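Local coordinates for type 4 fimbrial biogenesis protein PilF (Pseudomonas aeruginosa, PDB 2HO1) that is required for outer membrane localization and assembly of the PilQ secretin, and thereby for type IV pilus function and twitching motility, at residues 89-92 with 93-97; 205-208 with 209-213. All blocks are in the same frame, centred on the assembly; numbering follows the deposited sequence.

Both contacts are local: contact 1 lies inside a helix and contact 2 at the junction of a loop with a helix, in this all-helical tetratricopeptide (TPR) superhelix. Contact 1 belongs to helix 87-100, assigned to TPR 2, whereas contact 2 forms the start of helix 209-221, which opens the region assigned to TPR 6. They sit on opposite sides of the chain's centre, with their own centres 35 Å apart and their nearest atoms about 22 Å apart, and do not touch. Contact 1 falls inside TPR1-TPR4, the minimal region for secretin assembly and function; contact 2 falls outside it. The first pairs charged side chains along a continuing helix, while the second uses polar side chains to close the first turn of a new one.

Contact 1: residues 89-92 with 93-97; sequences LADE and EYRKA
Regular alpha-helical bonds tie residues 89-92 to 93-97 in helix 87-100, assigned to TPR 2, the straightest running from Y94 N to A90 O (2.8 Å). On one flank of this TPR helix, D91 and R95 form a salt bridge one turn apart. The carboxylate oxygen D91 OD2 takes the N-H of R95 NE at 2.8 Å on its syn side, but the bond is bent to 131° and the two charged planes stand 70° apart. With CG anti to its backbone N (chi1 -171°), the D91 carboxylate stands out from the helix, and the extended R95 chain reaches back along the helix to it. The other oxygen, OD1, is held by Y111 and R120, so D91 links its own turn to helix 105-117 and the loop after it.

Y94 rests CB and ring atom CD2 against the preceding turn, CD2 lying 3.5 Å from A90 O, while its hydroxyl bonds to Q82 of helix 71-83. E93 bends at its second torsion and bonds through OE1 to H74, also on helix 71-83. On the exposed side E92 and K96 run alongside each other in the same direction. Their aliphatic parts meet at E92 CG and K96 CE, 3.9 Å apart, and their opposite charges remain beyond salt-bridge range, with E92 OE1 4.0 Å from K96 NZ.

Contact 2: residues 205-208 with 209-213; sequences GGQN and ARSLL
A capping box formed by N208 and S211 starts helix 209-221, which opens the region assigned to TPR 6, where the loop after helix 191-202 turns into the new helix. N208 is the N-cap. Its OD1 accepts the backbone N-H of S211 at 2.7 Å in an almost straight bond (171°), with the donor nearly in line with the side-chain C=O. In return, the hydroxyl oxygen S211 OG accepts from the backbone N of N208 at 2.8 Å. Both side chains have the first torsion that places the group between backbone N and carbonyl carbon (N208 chi1 55°, S211 chi1 65°), and this folds each back towards the other's main chain. The regular helical bond from L212 N to N208 O, 2.9 Å long, closes the first turn.

S211 OG also donates to Q207 OE1, a modelled distance of 2.4 Å that is very short and whose exact value is therefore doubtful. The hydroxyl thus joins the loop's backbone and a loop side chain at once. Q207 is bent at its second torsion, bringing its amide back to S211, and its NE2 bonds to Y198 of helix 191-202. The same Y198 hydroxyl is hydrogen-bonded to S211 O, so the cap is tied to the preceding helix. The L212 and Q207 side chains cross at a slant, the CD2 methyl of L212 3.7 Å from Q207 CD, and L212 packs against Y231 of helix 225-238.

R210 extends away from the cap to salt bridges with E180 and D183. One water bridges back to N208, accepting from N208 ND2 at 3.3 Å and, in the guanidinium plane, from R210 NH1 at 3.0 Å.

Contact 1: residues 89-92 with 93-97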
loop_
_atom_site.group_PDB
_atom_site.type_symbol
_atom_site.label_atom_id
_atom_site.label_comp_id
_atom_site.label_asym_id
_atom_site.label_seq_id
_atom_site.Cartn_x
_atom_site.Cartn_y
_atom_site.Cartn_z
ATOM N N LEU A 89 7.452 0.618 25.687
ATOM C CA LEU A 89 8.124 1.912 25.576
ATOM C C LEU A 89 8.463 2.212 24.116
ATOM O O LEU A 89 8.302 3.339 23.650
ATOM C CB LEU A 89 9.405 1.936 26.424
ATOM C CG LEU A 89 9.203 1.580 27.917
ATOM C CD1 LEU A 89 10.525 1.850 28.699
ATOM C CD2 LEU A 89 8.049 2.424 28.507
ATOM N N ALA A 90 8.940 1.205 23.402
ATOM C CA ALA A 90 9.301 1.405 21.998
ATOM C C ALA A 90 8.057 1.830 21.208
ATOM O O ALA A 90 8.103 2.813 20.474
ATOM C CB ALA A 90 9.903 0.117 21.415
ATOM N N ASP A 91 6.946 1.107 21.395
ATOM C CA ASP A 91 5.689 1.400 20.715
ATOM C C ASP A 91 5.244 2.840 20.985
ATOM O O ASP A 91 4.825 3.581 20.071
ATOM C CB ASP A 91 4.567 0.450 21.179
ATOM C CG ASP A 91 3.319 0.587 20.332
ATOM O OD1 ASP A 91 3.269 -0.067 19.272
ATOM O OD2 ASP A 91 2.409 1.365 20.697
ATOM N N GLU A 92 5.319 3.242 22.248
ATOM C CA GLU A 92 4.921 4.605 22.597
ATOM C C GLU A 92 5.812 5.670 21.904
ATOM O O GLU A 92 5.337 6.752 21.524
ATOM C CB GLU A 92 5.014 4.796 24.102
ATOM C CG GLU A 92 4.612 6.173 24.581
ATOM C CD GLU A 92 4.689 6.258 26.088
ATOM O OE1 GLU A 92 5.761 6.580 26.625
ATOM O OE2 GLU A 92 3.675 5.962 26.737
ATOM N N GLU A 93 7.099 5.380 21.774
ATOM C CA GLU A 93 7.990 6.339 21.141
ATOM C C GLU A 93 7.776 6.354 19.626
ATOM O O GLU A 93 7.868 7.398 19.002
ATOM C CB GLU A 93 9.436 6.025 21.480
ATOM C CG GLU A 93 9.855 6.459 22.895
ATOM C CD GLU A 93 9.613 7.944 23.159
ATOM O OE1 GLU A 93 9.986 8.793 22.311
ATOM O OE2 GLU A 93 9.059 8.272 24.230
ATOM N N TYR A 94 7.529 5.184 19.036
ATOM C CA TYR A 94 7.222 5.117 17.617
ATOM C C TYR A 94 5.967 5.922 17.311
ATOM O O TYR A 94 5.911 6.640 16.319
ATOM C CB TYR A 94 7.064 3.667 17.159
ATOM C CG TYR A 94 8.349 3.025 16.683
ATOM C CD1 TYR A 94 9.152 3.647 15.739
ATOM C CD2 TYR A 94 8.758 1.794 17.177
ATOM C CE1 TYR A 94 10.323 3.065 15.302
ATOM C CE2 TYR A 94 9.926 1.205 16.745
ATOM C CZ TYR A 94 10.706 1.844 15.807
ATOM O OH TYR A 94 11.870 1.259 15.374
ATOM N N ARG A 95 4.965 5.829 18.178
ATOM C CA ARG A 95 3.740 6.581 17.966
ATOM C C ARG A 95 3.939 8.076 18.151
ATOM O O ARG A 95 3.338 8.864 17.429
ATOM C CB ARG A 95 2.618 6.071 18.878
ATOM C CG ARG A 95 2.125 4.699 18.502
ATOM C CD ARG A 95 0.924 4.383 19.349
ATOM N NE ARG A 95 0.557 2.979 19.415
ATOM C CZ ARG A 95 -0.072 2.297 18.457
ATOM N NH1 ARG A 95 -0.405 2.886 17.304
ATOM N NH2 ARG A 95 -0.422 1.029 18.678
ATOM N N LYS A 96 4.772 8.479 19.109
ATOM C CA LYS A 96 5.012 9.903 19.309
ATOM C C LYS A 96 5.760 10.468 18.106
ATOM O O LYS A 96 5.527 11.594 17.710
ATOM C CB LYS A 96 5.825 10.182 20.585
ATOM C CG LYS A 96 5.053 9.891 21.894
ATOM C CD LYS A 96 5.881 10.287 23.104
ATOM C CE LYS A 96 5.124 10.051 24.401
ATOM N NZ LYS A 96 5.972 10.474 25.559
ATOM N N ALA A 97 6.667 9.679 17.545
ATOM C CA ALA A 97 7.444 10.087 16.382
ATOM C C ALA A 97 6.498 10.326 15.186
ATOM O O ALA A 97 6.648 11.300 14.458
ATOM C CB ALA A 97 8.448 9.013 16.061
#

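Contact 2: residues 205-208 with 209-213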
loop_
_atom_site.group_PDB
_atom_site.type_symbol
_atom_site.label_atom_id
_atom_site.label_comp_id
_atom_site.label_asym_id
_atom_site.label_seq_id
_atom_site.Cartn_x
_atom_site.Cartn_y
_atom_site.Cartn_z
ATOM N N GLY A 205 27.664 -13.816 0.052
ATOM C CA GLY A 205 28.369 -14.161 1.268
ATOM C C GLY A 205 27.770 -15.225 2.174
ATOM O O GLY A 205 28.101 -16.410 2.061
ATOM N N GLY A 206 26.892 -14.796 3.077
ATOM C CA GLY A 206 26.291 -15.692 4.046
ATOM C C GLY A 206 25.754 -17.008 3.550
ATOM O O GLY A 206 25.641 -17.236 2.351
ATOM N N GLN A 207 25.443 -17.866 4.512
ATOM C CA GLN A 207 24.866 -19.195 4.337
ATOM C C GLN A 207 24.516 -19.578 5.763
ATOM O O GLN A 207 25.255 -19.256 6.688
ATOM C CB GLN A 207 25.871 -20.219 3.783
ATOM C CG GLN A 207 25.962 -20.301 2.245
ATOM C CD GLN A 207 24.775 -21.020 1.589
ATOM O OE1 GLN A 207 23.783 -21.350 2.231
ATOM N NE2 GLN A 207 24.888 -21.262 0.303
ATOM N N ASN A 208 23.374 -20.218 5.953
ATOM C CA ASN A 208 22.975 -20.666 7.280
ATOM C C ASN A 208 22.397 -22.053 7.066
ATOM O O ASN A 208 22.383 -22.533 5.938
ATOM C CB ASN A 208 21.960 -19.689 7.939
ATOM C CG ASN A 208 20.715 -19.418 7.077
ATOM O OD1 ASN A 208 20.326 -20.222 6.235
ATOM N ND2 ASN A 208 20.074 -18.283 7.319
ATOM N N ALA A 209 21.940 -22.706 8.124
ATOM C CA ALA A 209 21.404 -24.047 7.998
ATOM C C ALA A 209 20.324 -24.078 6.917
ATOM O O ALA A 209 20.354 -24.909 6.004
ATOM C CB ALA A 209 20.843 -24.505 9.324
ATOM N N ARG A 210 19.372 -23.157 7.033
ATOM C CA ARG A 210 18.282 -23.043 6.082
ATOM C C ARG A 210 18.744 -22.948 4.630
ATOM O O ARG A 210 18.308 -23.724 3.793
ATOM C CB ARG A 210 17.422 -21.822 6.410
ATOM C CG ARG A 210 16.271 -21.604 5.418
ATOM C CD ARG A 210 15.704 -20.199 5.510
ATOM N NE ARG A 210 14.654 -19.995 4.516
ATOM C CZ ARG A 210 14.133 -18.812 4.216
ATOM N NH1 ARG A 210 14.572 -17.733 4.831
ATOM N NH2 ARG A 210 13.181 -18.717 3.299
ATOM N N SER A 211 19.617 -21.996 4.327
ATOM C CA SER A 211 20.071 -21.820 2.962
ATOM C C SER A 211 20.930 -22.957 2.418
ATOM O O SER A 211 20.872 -23.245 1.214
ATOM C CB SER A 211 20.782 -20.477 2.784
ATOM O OG SER A 211 21.964 -20.390 3.530
ATOM N N LEU A 212 21.704 -23.612 3.284
ATOM C CA LEU A 212 22.535 -24.732 2.843
ATOM C C LEU A 212 21.616 -25.857 2.394
ATOM O O LEU A 212 21.850 -26.475 1.355
ATOM C CB LEU A 212 23.476 -25.227 3.972
ATOM C CG LEU A 212 24.643 -24.276 4.270
ATOM C CD1 LEU A 212 25.324 -24.645 5.582
ATOM C CD2 LEU A 212 25.636 -24.299 3.098
ATOM N N LEU A 213 20.556 -26.106 3.151
ATOM C CA LEU A 213 19.634 -27.174 2.794
ATOM C C LEU A 213 18.894 -26.860 1.488
ATOM O O LEU A 213 18.660 -27.759 0.663
ATOM C CB LEU A 213 18.630 -27.408 3.907
ATOM C CG LEU A 213 17.672 -28.571 3.644
ATOM C CD1 LEU A 213 18.442 -29.893 3.623
ATOM C CD2 LEU A 213 16.611 -28.599 4.713
HETATM O O HOH W 1 16.977 -17.413 6.666
#